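Local coordinates for transcriptional regulatory protein (Chlamydia trachomatis, PDB 3Q7R), which binds a cis-acting DNA element in its own promoter and may act as a global positive regulator of transcription, probably including that of its own gene, at residues F75-L80 against G95-I100; V15-E20 against L53-Y58; E57-P62 against L79-D84; F26-L31 against I103-L108. All coordinates share one frame; numbering follows the deposited sequence.

From the N terminus, 15-20 opens interaction 2 and 26-31 opens interaction 4. Interaction 2 closes at 53-58, joining the first strand to the central one while interaction 4 is still open, so the two cross. Residues Glu57 and Tyr58 then start interaction 3; 75-80 opens interaction 1 just before 79-84 closes interaction 3, the two sharing Leu79 and Leu80. Interaction 1 closes at 95-100 by adding the outermost strand. Both lie nested inside the loop that interaction 4 completes at 103-108, where the first helix meets the last. Interactions 1, 2 and 3 link neighbouring strands of one parallel sheet. Interaction 4 packs helices, and its Leu108 CD1 reaches Val55 CG1 of interaction 2.

Interaction 1. Residues F75-L80 against G95-I100; sequences FVLVLL and GFWYLI. With EDO (1,2-ethanediol), chain C.
Tyr98 carries CG between its own backbone N and carbonyl carbon (chi1 56°), and its side chain crosses that of Leu80 obliquely. Leu80 CD1 sits over one face of the ring in a CH-pi contact, 4.3 Å from the Tyr98 ring centroid. The two segments are the parallel strands of a beta-alpha-beta unit completed by helix 85-93, the last such unit of the receiver-domain fold. Their axes diverge by 26°, and three backbone bonds hold the register: Val78 N to Trp97 O, Leu99 N to Val78 O, and the short Leu80 N to Leu99 O at 2.8 Å. Toward residue 95 a water replaces direct pairing. It donates to Val76 O at 2.7 Å and to Gly95 O, and accepts from Trp97 N, so three backbone groups share one solvent molecule. Apolar packing follows the alternation of the strands. Trp97 CG is anti to the backbone N (chi1 -176°). The Trp97 and Leu77 side chains lie side by side, and Leu77 CD1 meets Trp97 CD1 at 3.8 Å. Away from that face, the Phe96 ring takes Val76 at its edge, Val76 CB being 3.7 Å from Phe96 CE1, while Val78 CG2 packs on Phe96 CB. This outermost strand also reaches the dimer partner: the Trp97 ring meets Trp97 and Phe115 of the second subunit edge-to-face. Ile100 N donates to O2 of an ethanediol, probably from the crystallisation liquor, at 2.9 Å, and this molecule also bonds Ile100 N of the second subunit.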
# COMPACT_ATOMS: atom_id res chain seq x y z
N PHE A 75 2.10 11.70 5.68
CA PHE A 75 1.57 10.62 4.84
C PHE A 75 0.36 9.99 5.54
O PHE A 75 0.24 10.06 6.76
CB PHE A 75 2.63 9.54 4.65
CG PHE A 75 3.88 10.03 3.98
CD1 PHE A 75 3.83 10.27 2.63
CD2 PHE A 75 5.05 10.22 4.68
CE1 PHE A 75 4.97 10.74 1.96
CE2 PHE A 75 6.19 10.67 4.02
CZ PHE A 75 6.12 10.93 2.65
N VAL A 76 -0.52 9.38 4.74
CA VAL A 76 -1.68 8.64 5.31
C VAL A 76 -1.82 7.25 4.71
O VAL A 76 -1.82 7.12 3.47
CB VAL A 76 -2.99 9.42 5.10
CG1 VAL A 76 -4.17 8.58 5.63
CG2 VAL A 76 -2.97 10.81 5.84
N LEU A 77 -1.89 6.21 5.55
CA LEU A 77 -2.15 4.85 5.08
C LEU A 77 -3.52 4.50 5.60
O LEU A 77 -3.79 4.72 6.80
CB LEU A 77 -1.11 3.89 5.70
CG LEU A 77 -1.34 2.37 5.51
CD1 LEU A 77 -1.13 1.99 4.05
CD2 LEU A 77 -0.34 1.61 6.39
N VAL A 78 -4.37 3.93 4.75
CA VAL A 78 -5.77 3.69 5.11
C VAL A 78 -6.03 2.21 5.40
O VAL A 78 -5.49 1.34 4.73
CB VAL A 78 -6.67 4.19 3.97
CG1 VAL A 78 -8.10 3.74 4.19
CG2 VAL A 78 -6.54 5.69 3.83
N LEU A 79 -6.82 1.92 6.44
CA LEU A 79 -7.17 0.54 6.78
C LEU A 79 -8.63 0.30 6.40
O LEU A 79 -9.53 0.98 6.89
CB LEU A 79 -7.02 0.27 8.27
CG LEU A 79 -5.67 0.66 8.86
CD1 LEU A 79 -5.65 0.17 10.37
CD2 LEU A 79 -4.53 0.03 8.01
N LEU A 80 -8.85 -0.68 5.53
CA LEU A 80 -10.21 -0.95 5.00
C LEU A 80 -10.78 -2.24 5.59
O LEU A 80 -10.08 -3.24 5.66
CB LEU A 80 -10.17 -1.20 3.48
CG LEU A 80 -10.43 0.03 2.67
CD1 LEU A 80 -9.98 -0.18 1.22
CD2 LEU A 80 -11.96 0.30 2.66
N GLY A 95 -4.87 9.57 -3.58
CA GLY A 95 -3.52 9.55 -3.03
C GLY A 95 -3.27 8.66 -1.86
O GLY A 95 -2.17 8.70 -1.27
N PHE A 96 -4.22 7.78 -1.55
CA PHE A 96 -4.07 6.92 -0.37
C PHE A 96 -3.81 5.45 -0.76
O PHE A 96 -4.68 4.80 -1.37
CB PHE A 96 -5.37 6.92 0.42
CG PHE A 96 -5.76 8.30 0.92
CD1 PHE A 96 -5.05 8.89 1.95
CD2 PHE A 96 -6.86 8.97 0.37
CE1 PHE A 96 -5.43 10.18 2.42
CE2 PHE A 96 -7.22 10.24 0.86
CZ PHE A 96 -6.47 10.84 1.87
N TRP A 97 -2.69 4.93 -0.28
CA TRP A 97 -2.48 3.51 -0.29
C TRP A 97 -3.27 2.89 0.89
O TRP A 97 -3.66 3.60 1.83
CB TRP A 97 -0.95 3.19 -0.18
CG TRP A 97 -0.60 1.73 -0.27
CD1 TRP A 97 0.11 0.98 0.65
CD2 TRP A 97 -0.94 0.82 -1.32
NE1 TRP A 97 0.23 -0.34 0.23
CE2 TRP A 97 -0.40 -0.47 -0.98
CE3 TRP A 97 -1.63 0.97 -2.51
CZ2 TRP A 97 -0.56 -1.59 -1.78
CZ3 TRP A 97 -1.79 -0.18 -3.33
CH2 TRP A 97 -1.26 -1.44 -2.94
N TYR A 98 -3.49 1.57 0.85
CA TYR A 98 -4.38 0.96 1.86
C TYR A 98 -4.04 -0.50 2.07
O TYR A 98 -3.35 -1.11 1.23
CB TYR A 98 -5.90 1.05 1.45
CG TYR A 98 -6.18 0.42 0.10
CD1 TYR A 98 -6.36 -0.93 -0.02
CD2 TYR A 98 -6.25 1.23 -1.04
CE1 TYR A 98 -6.62 -1.50 -1.29
CE2 TYR A 98 -6.49 0.69 -2.30
CZ TYR A 98 -6.63 -0.66 -2.42
OH TYR A 98 -6.87 -1.25 -3.67
N LEU A 99 -4.46 -1.02 3.22
CA LEU A 99 -4.47 -2.46 3.51
C LEU A 99 -5.92 -2.83 3.70
O LEU A 99 -6.69 -2.03 4.29
CB LEU A 99 -3.76 -2.78 4.84
CG LEU A 99 -2.27 -2.43 4.88
CD1 LEU A 99 -1.69 -2.59 6.28
CD2 LEU A 99 -1.58 -3.37 3.90
N ILE A 100 -6.32 -4.04 3.29
CA ILE A 100 -7.67 -4.53 3.49
C ILE A 100 -7.59 -5.65 4.52
O ILE A 100 -6.65 -6.49 4.46
CB ILE A 100 -8.32 -5.02 2.20
CG1 ILE A 100 -8.37 -3.85 1.20
CG2 ILE A 100 -9.72 -5.63 2.51
CD1 ILE A 100 -9.17 -4.15 -0.12
C1 EDO C . -4.98 -5.11 -0.57
O1 EDO C . -5.81 -5.83 -1.48
C2 EDO C . -4.72 -6.06 0.60
O2 EDO C . -4.26 -5.31 1.71
O HOH W 1 -0.85 6.85 0.97

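Interaction 2. Residues V15-E20 against L53-Y58; sequences VLLVSE and LVVCEY
Ser19 and Glu57 meet side chain to side chain where the two strands end. The hydroxyl Ser19 OG donates to Glu57 OE2 over 2.8 Å, using the carboxylate lone pair that faces away from OE1. The same OE2 is hydrogen-bonded to His21 ND1, while OE1 forms a salt bridge with Arg101, so both buried carboxylate oxygens have partners. Ser19 OG is itself engaged by His21 N, and Ser19 O by Gln43 NE2. Glu57 gets there by a bend in its chain (chi2 -73°), which turns CD toward the serine. Behind this polar end, four backbone bonds alternate between the strands. Leu16 N donates to Leu53 O and Val55 N to Leu16 O; Val18 N then donates to Val55 O at 2.8 Å, and Glu57 N to Val18 O in a nearly straight bond of 175°. Leu16 and Val18 thus use both N and O on this neighbour, whereas Val15 and Leu17 bond strand 37-42. Side chains touch on both faces. Leu17 CD1 touches Val55 CG1 at 3.7 Å, and on the other face Val18 CG2 meets Val54 CG1 at 3.8 Å. The pattern is that of the central parallel sheet of a CheY-like receiver domain, with Glu57 closing the third strand, the place where typical response regulators carry the phosphoacceptor aspartate.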
# COMPACT_ATOMS: atom_id res chain seq x y z
N VAL A 15 4.02 7.83 14.61
CA VAL A 15 2.88 7.27 13.87
C VAL A 15 1.61 7.51 14.67
O VAL A 15 1.57 7.17 15.86
CB VAL A 15 3.05 5.76 13.71
CG1 VAL A 15 1.88 5.19 12.93
CG2 VAL A 15 4.42 5.46 13.00
N LEU A 16 0.59 8.13 14.06
CA LEU A 16 -0.70 8.33 14.75
C LEU A 16 -1.70 7.36 14.12
O LEU A 16 -1.91 7.41 12.93
CB LEU A 16 -1.19 9.77 14.54
CG LEU A 16 -2.67 10.00 14.97
CD1 LEU A 16 -2.88 9.81 16.47
CD2 LEU A 16 -3.19 11.41 14.51
N LEU A 17 -2.28 6.45 14.92
CA LEU A 17 -3.32 5.55 14.48
C LEU A 17 -4.65 6.17 14.82
O LEU A 17 -4.91 6.46 16.00
CB LEU A 17 -3.19 4.20 15.19
CG LEU A 17 -4.28 3.18 14.88
CD1 LEU A 17 -4.16 2.66 13.41
CD2 LEU A 17 -4.15 1.97 15.85
N VAL A 18 -5.50 6.37 13.81
CA VAL A 18 -6.84 6.87 13.97
C VAL A 18 -7.77 5.65 13.84
O VAL A 18 -8.06 5.19 12.74
CB VAL A 18 -7.16 7.91 12.93
CG1 VAL A 18 -8.66 8.33 13.07
CG2 VAL A 18 -6.22 9.15 13.13
N SER A 19 -8.16 5.12 15.00
CA SER A 19 -8.93 3.90 15.07
C SER A 19 -9.53 3.75 16.45
O SER A 19 -8.97 4.21 17.43
CB SER A 19 -8.00 2.73 14.78
OG SER A 19 -8.71 1.48 14.74
N GLU A 20 -10.63 3.01 16.51
CA GLU A 20 -11.19 2.49 17.78
C GLU A 20 -10.73 1.08 18.12
O GLU A 20 -11.14 0.53 19.15
CB GLU A 20 -12.72 2.53 17.77
CG GLU A 20 -13.25 4.00 17.66
CD GLU A 20 -14.76 4.13 17.81
OE1 GLU A 20 -15.46 3.07 17.84
OE2 GLU A 20 -15.26 5.27 17.85
N LEU A 53 3.47 9.66 9.90
CA LEU A 53 2.50 8.82 9.19
C LEU A 53 1.23 8.80 10.03
O LEU A 53 1.29 8.63 11.24
CB LEU A 53 3.02 7.41 9.04
CG LEU A 53 2.02 6.38 8.52
CD1 LEU A 53 1.65 6.69 7.08
CD2 LEU A 53 2.68 4.97 8.65
N VAL A 54 0.08 9.00 9.39
CA VAL A 54 -1.21 8.75 10.05
C VAL A 54 -1.82 7.50 9.43
O VAL A 54 -1.93 7.43 8.21
CB VAL A 54 -2.19 9.92 9.85
CG1 VAL A 54 -3.53 9.60 10.54
CG2 VAL A 54 -1.53 11.19 10.46
N VAL A 55 -2.18 6.52 10.26
CA VAL A 55 -2.79 5.26 9.75
C VAL A 55 -4.24 5.42 10.12
O VAL A 55 -4.55 5.55 11.30
CB VAL A 55 -2.18 4.05 10.45
CG1 VAL A 55 -2.89 2.79 9.96
CG2 VAL A 55 -0.69 3.94 10.11
N CYS A 56 -5.15 5.52 9.12
CA CYS A 56 -6.54 5.87 9.46
C CYS A 56 -7.52 4.82 9.00
O CYS A 56 -7.47 4.42 7.85
CB CYS A 56 -6.88 7.17 8.72
SG CYS A 56 -8.47 7.90 9.22
N GLU A 57 -8.42 4.39 9.89
CA GLU A 57 -9.49 3.54 9.45
C GLU A 57 -10.32 4.21 8.34
O GLU A 57 -10.67 5.41 8.43
CB GLU A 57 -10.46 3.32 10.62
CG GLU A 57 -9.81 2.53 11.74
CD GLU A 57 -9.64 1.07 11.40
OE1 GLU A 57 -10.05 0.60 10.32
OE2 GLU A 57 -9.01 0.36 12.21
N TYR A 58 -10.69 3.44 7.32
CA TYR A 58 -11.52 4.00 6.27
C TYR A 58 -12.83 4.57 6.86
O TYR A 58 -13.34 5.61 6.43
CB TYR A 58 -11.81 2.94 5.22
CG TYR A 58 -12.62 3.48 4.04
CD1 TYR A 58 -12.00 4.31 3.09
CD2 TYR A 58 -13.96 3.18 3.92
CE1 TYR A 58 -12.73 4.80 2.00
CE2 TYR A 58 -14.71 3.69 2.83
CZ TYR A 58 -14.05 4.47 1.88
OH TYR A 58 -14.79 4.96 0.79

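Interaction 3. Residues E57-P62 against L79-D84; sequences EYSLLP and LLDFFD
Tyr58 N donates to Leu79 O over 2.8 Å, the donor tilted 26° from the carbonyl plane. This bond carries the pairing of two neighbouring parallel strands of the receiver fold one step past Glu57, whose bridge with Leu79 brings their CA atoms to 4.6 Å. Beyond it the chain turns into a 3-10 segment, with Leu60 N bonded to Glu57 O. The contact therefore lies at the C-terminal end of the sheet. Here the carboxylate of Glu57, with OE2 bonded to Ser19 and His21, crosses over the side chain of Leu79. Glu57 OE1 comes within 3.7 Å of Leu79 CB, and OE2 approaches Leu79 CD1. The acids also approach one another, Glu57 OE1 lying 4.5 Å from Asp81 OD1. NH1 of Arg101 makes a salt bridge to each of them, which would be expected to offset the repulsion. On the other side of the strand end the contact combines a CH-pi approach with an oblique ring pair. Tyr58 extends with CG anti to the backbone N (chi1 -177°), side by side with Leu80. One branch of Leu80, CD2, makes the CH-pi contact over a face of the Tyr58 ring, 3.5 Å from Tyr58 CG. The same methyl lies 3.8 Å above the plane of the Phe82 ring, offset toward its rim, so Leu80 CD2 touches both aromatic groups. Tyr58 is backed further by Thr87 and Leu91 of helix 85-93. The two ring planes stand at 83°, and their closest atoms are Tyr58 CE2 and Phe82 CZ, 4.0 Å apart.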
# COMPACT_ATOMS: atom_id res chain seq x y z
N GLU A 57 -8.42 4.39 9.89
CA GLU A 57 -9.49 3.54 9.45
C GLU A 57 -10.32 4.21 8.34
O GLU A 57 -10.67 5.41 8.43
CB GLU A 57 -10.46 3.32 10.62
CG GLU A 57 -9.81 2.53 11.74
CD GLU A 57 -9.64 1.07 11.40
OE1 GLU A 57 -10.05 0.60 10.32
OE2 GLU A 57 -9.01 0.36 12.21
N TYR A 58 -10.69 3.44 7.32
CA TYR A 58 -11.52 4.00 6.27
C TYR A 58 -12.83 4.57 6.86
O TYR A 58 -13.34 5.61 6.43
CB TYR A 58 -11.81 2.94 5.22
CG TYR A 58 -12.62 3.48 4.04
CD1 TYR A 58 -12.00 4.31 3.09
CD2 TYR A 58 -13.96 3.18 3.92
CE1 TYR A 58 -12.73 4.80 2.00
CE2 TYR A 58 -14.71 3.69 2.83
CZ TYR A 58 -14.05 4.47 1.88
OH TYR A 58 -14.79 4.96 0.79
N SER A 59 -13.41 3.87 7.84
CA SER A 59 -14.60 4.41 8.47
C SER A 59 -14.43 5.75 9.18
O SER A 59 -15.46 6.37 9.54
CB SER A 59 -15.22 3.42 9.47
OG SER A 59 -15.68 2.21 8.81
N LEU A 60 -13.19 6.19 9.37
CA LEU A 60 -12.91 7.47 10.03
C LEU A 60 -12.30 8.45 9.04
O LEU A 60 -11.98 9.60 9.41
CB LEU A 60 -12.02 7.30 11.23
CG LEU A 60 -12.68 6.50 12.36
CD1 LEU A 60 -11.65 6.13 13.47
CD2 LEU A 60 -13.86 7.32 12.89
N LEU A 61 -12.17 8.03 7.77
CA LEU A 61 -11.46 8.89 6.77
C LEU A 61 -12.50 9.76 6.04
O LEU A 61 -13.37 9.26 5.34
CB LEU A 61 -10.80 8.02 5.73
CG LEU A 61 -9.90 8.85 4.79
CD1 LEU A 61 -8.60 9.34 5.40
CD2 LEU A 61 -9.58 7.93 3.58
N PRO A 62 -12.47 11.06 6.26
CA PRO A 62 -13.45 11.89 5.49
C PRO A 62 -13.35 11.66 3.98
O PRO A 62 -12.27 11.53 3.40
CB PRO A 62 -12.98 13.33 5.76
CG PRO A 62 -12.25 13.23 7.09
CD PRO A 62 -11.53 11.89 7.02
N LEU A 79 -6.82 1.92 6.44
CA LEU A 79 -7.17 0.54 6.78
C LEU A 79 -8.63 0.30 6.40
O LEU A 79 -9.53 0.98 6.89
CB LEU A 79 -7.02 0.27 8.27
CG LEU A 79 -5.67 0.66 8.86
CD1 LEU A 79 -5.65 0.17 10.37
CD2 LEU A 79 -4.53 0.03 8.01
N LEU A 80 -8.85 -0.68 5.53
CA LEU A 80 -10.21 -0.95 5.00
C LEU A 80 -10.78 -2.24 5.59
O LEU A 80 -10.08 -3.24 5.66
CB LEU A 80 -10.17 -1.20 3.48
CG LEU A 80 -10.43 0.03 2.67
CD1 LEU A 80 -9.98 -0.18 1.22
CD2 LEU A 80 -11.96 0.30 2.66
N ASP A 81 -12.07 -2.25 5.92
CA ASP A 81 -12.68 -3.52 6.38
C ASP A 81 -12.97 -4.48 5.23
O ASP A 81 -13.16 -5.69 5.48
CB ASP A 81 -14.05 -3.26 7.02
CG ASP A 81 -13.96 -2.54 8.36
OD1 ASP A 81 -12.93 -2.60 9.06
OD2 ASP A 81 -15.03 -2.03 8.81
N PHE A 82 -13.08 -3.98 4.00
CA PHE A 82 -13.70 -4.75 2.93
C PHE A 82 -13.05 -4.39 1.59
O PHE A 82 -12.41 -3.33 1.44
CB PHE A 82 -15.23 -4.41 2.84
CG PHE A 82 -15.46 -2.92 2.60
CD1 PHE A 82 -15.45 -2.43 1.32
CD2 PHE A 82 -15.64 -2.03 3.70
CE1 PHE A 82 -15.57 -1.04 1.08
CE2 PHE A 82 -15.74 -0.66 3.49
CZ PHE A 82 -15.74 -0.15 2.18
N PHE A 83 -13.33 -5.23 0.60
CA PHE A 83 -13.01 -4.98 -0.79
C PHE A 83 -14.24 -4.49 -1.55
O PHE A 83 -15.32 -5.14 -1.52
CB PHE A 83 -12.55 -6.25 -1.49
CG PHE A 83 -12.38 -6.05 -2.96
CD1 PHE A 83 -11.30 -5.35 -3.44
CD2 PHE A 83 -13.35 -6.44 -3.83
CE1 PHE A 83 -11.16 -5.12 -4.78
CE2 PHE A 83 -13.21 -6.21 -5.16
CZ PHE A 83 -12.14 -5.50 -5.62
N ASP A 84 -14.07 -3.35 -2.25
CA ASP A 84 -15.06 -2.88 -3.20
C ASP A 84 -14.30 -2.16 -4.27
O ASP A 84 -13.38 -1.35 -3.96
CB ASP A 84 -16.09 -1.91 -2.56
CG ASP A 84 -16.92 -1.21 -3.59
OD1 ASP A 84 -17.79 -1.90 -4.26
OD2 ASP A 84 -16.71 0.03 -3.74

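Interaction 4. Residues F26-L31 against I103-L108; sequences FQTKEL and ITPRIL
Pro105 packs against Gln27, Thr28 and Leu31, three residues on one side of helix 22-31, and the contact is van der Waals in character. Its ring meets the helix closely: Pro105 CG is 3.4 Å from Gln27 CB, and Gln27 OE1 also lies near that carbon. Leu31 CD1 reaches Pro105 CB at 3.8 Å and extends to the aliphatic CG of Arg106. Thr28 presents both of its branches to Leu108, the two side chains crossing at about a right angle. Leu108 CD2 touches Thr28 OG1 at 3.6 Å and Thr28 CG2 at 3.9 Å.

Thr28, Thr104 and Arg106 find polar partners within their own segment or beyond the pair. Thr28 OG1 sits beside its own backbone N (chi1 -61°) and bonds Leu24 O, one turn back. Thr104 is the N-cap of helix 105-118, its OG1 accepting from Ile107 N at 3.3 Å. Arg106 NH1 makes a salt bridge with Glu86 of the second subunit.

In the receiver fold this joins the first helix to the start of the last; both lie on one side of the parallel sheet, where Leu108 CD1 rests on Val55 of strand 51-57 and Ile112 of the last helix packs on Val15 of strand 13-18.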
# COMPACT_ATOMS: atom_id res chain seq x y z
N PHE A 26 -2.50 -1.40 20.79
CA PHE A 26 -1.56 -1.78 21.86
C PHE A 26 -0.66 -2.93 21.37
O PHE A 26 0.54 -2.92 21.63
CB PHE A 26 -2.33 -2.13 23.15
CG PHE A 26 -2.91 -0.93 23.84
CD1 PHE A 26 -2.08 0.12 24.22
CD2 PHE A 26 -4.27 -0.84 24.08
CE1 PHE A 26 -2.60 1.25 24.84
CE2 PHE A 26 -4.80 0.30 24.71
CZ PHE A 26 -3.97 1.33 25.07
N GLN A 27 -1.22 -3.88 20.61
CA GLN A 27 -0.44 -5.02 20.16
C GLN A 27 0.57 -4.63 19.09
O GLN A 27 1.69 -5.18 19.07
CB GLN A 27 -1.35 -6.14 19.66
CG GLN A 27 -2.12 -6.72 20.85
CD GLN A 27 -3.05 -7.81 20.47
OE1 GLN A 27 -2.79 -8.57 19.54
NE2 GLN A 27 -4.17 -7.92 21.19
N THR A 28 0.19 -3.70 18.21
CA THR A 28 1.13 -3.24 17.20
C THR A 28 2.24 -2.44 17.85
O THR A 28 3.39 -2.59 17.51
CB THR A 28 0.41 -2.41 16.12
OG1 THR A 28 -0.57 -3.23 15.48
CG2 THR A 28 1.43 -1.95 15.07
N LYS A 29 1.89 -1.56 18.78
CA LYS A 29 2.88 -0.70 19.41
C LYS A 29 3.98 -1.54 20.08
O LYS A 29 5.18 -1.23 19.97
CB LYS A 29 2.15 0.24 20.37
CG LYS A 29 2.97 1.11 21.26
CD LYS A 29 1.96 1.93 22.09
CE LYS A 29 2.61 3.11 22.75
NZ LYS A 29 3.41 2.69 23.90
N GLU A 30 3.59 -2.64 20.75
CA GLU A 30 4.57 -3.47 21.43
C GLU A 30 5.51 -4.22 20.48
O GLU A 30 6.56 -4.68 20.89
CB GLU A 30 3.89 -4.43 22.41
CG GLU A 30 2.85 -5.37 21.85
CD GLU A 30 2.10 -6.11 22.96
OE1 GLU A 30 2.18 -5.65 24.12
OE2 GLU A 30 1.45 -7.14 22.67
N LEU A 31 5.13 -4.35 19.21
CA LEU A 31 6.01 -4.99 18.24
C LEU A 31 6.99 -4.03 17.59
O LEU A 31 7.96 -4.48 16.96
CB LEU A 31 5.18 -5.68 17.14
CG LEU A 31 4.25 -6.79 17.63
CD1 LEU A 31 3.35 -7.31 16.52
CD2 LEU A 31 5.07 -7.95 18.24
N ILE A 103 -6.22 -7.56 9.15
CA ILE A 103 -5.00 -6.79 9.46
C ILE A 103 -4.65 -7.13 10.89
O ILE A 103 -5.35 -6.71 11.83
CB ILE A 103 -5.21 -5.29 9.39
CG1 ILE A 103 -5.42 -4.83 7.95
CG2 ILE A 103 -3.95 -4.56 9.89
CD1 ILE A 103 -6.08 -3.45 7.85
N THR A 104 -3.57 -7.87 11.06
CA THR A 104 -3.09 -8.31 12.37
C THR A 104 -1.98 -7.36 12.83
O THR A 104 -1.47 -6.57 12.02
CB THR A 104 -2.47 -9.70 12.29
OG1 THR A 104 -1.32 -9.67 11.42
CG2 THR A 104 -3.49 -10.77 11.81
N PRO A 105 -1.66 -7.38 14.13
CA PRO A 105 -0.54 -6.53 14.56
C PRO A 105 0.76 -6.81 13.82
O PRO A 105 1.49 -5.83 13.56
CB PRO A 105 -0.40 -6.85 16.05
CG PRO A 105 -1.81 -7.21 16.47
CD PRO A 105 -2.39 -7.96 15.27
N ARG A 106 1.09 -8.06 13.49
CA ARG A 106 2.32 -8.33 12.75
C ARG A 106 2.28 -7.65 11.35
O ARG A 106 3.27 -7.13 10.89
CB ARG A 106 2.55 -9.85 12.62
CG ARG A 106 3.03 -10.47 13.92
CD ARG A 106 3.10 -11.99 13.82
NE ARG A 106 4.19 -12.40 12.94
CZ ARG A 106 4.12 -13.41 12.08
NH1 ARG A 106 3.01 -14.13 11.98
NH2 ARG A 106 5.16 -13.70 11.32
N ILE A 107 1.14 -7.67 10.69
CA ILE A 107 1.04 -7.03 9.37
C ILE A 107 1.17 -5.54 9.52
O ILE A 107 1.86 -4.90 8.74
CB ILE A 107 -0.25 -7.39 8.72
CG1 ILE A 107 -0.19 -8.88 8.35
CG2 ILE A 107 -0.54 -6.49 7.49
CD1 ILE A 107 -1.47 -9.44 7.79
N LEU A 108 0.43 -4.96 10.48
CA LEU A 108 0.46 -3.50 10.57
C LEU A 108 1.87 -3.02 10.95
O LEU A 108 2.37 -2.00 10.41
CB LEU A 108 -0.60 -3.01 11.57
CG LEU A 108 -0.64 -1.50 11.73
CD1 LEU A 108 -0.97 -0.75 10.38
CD2 LEU A 108 -1.66 -1.10 12.78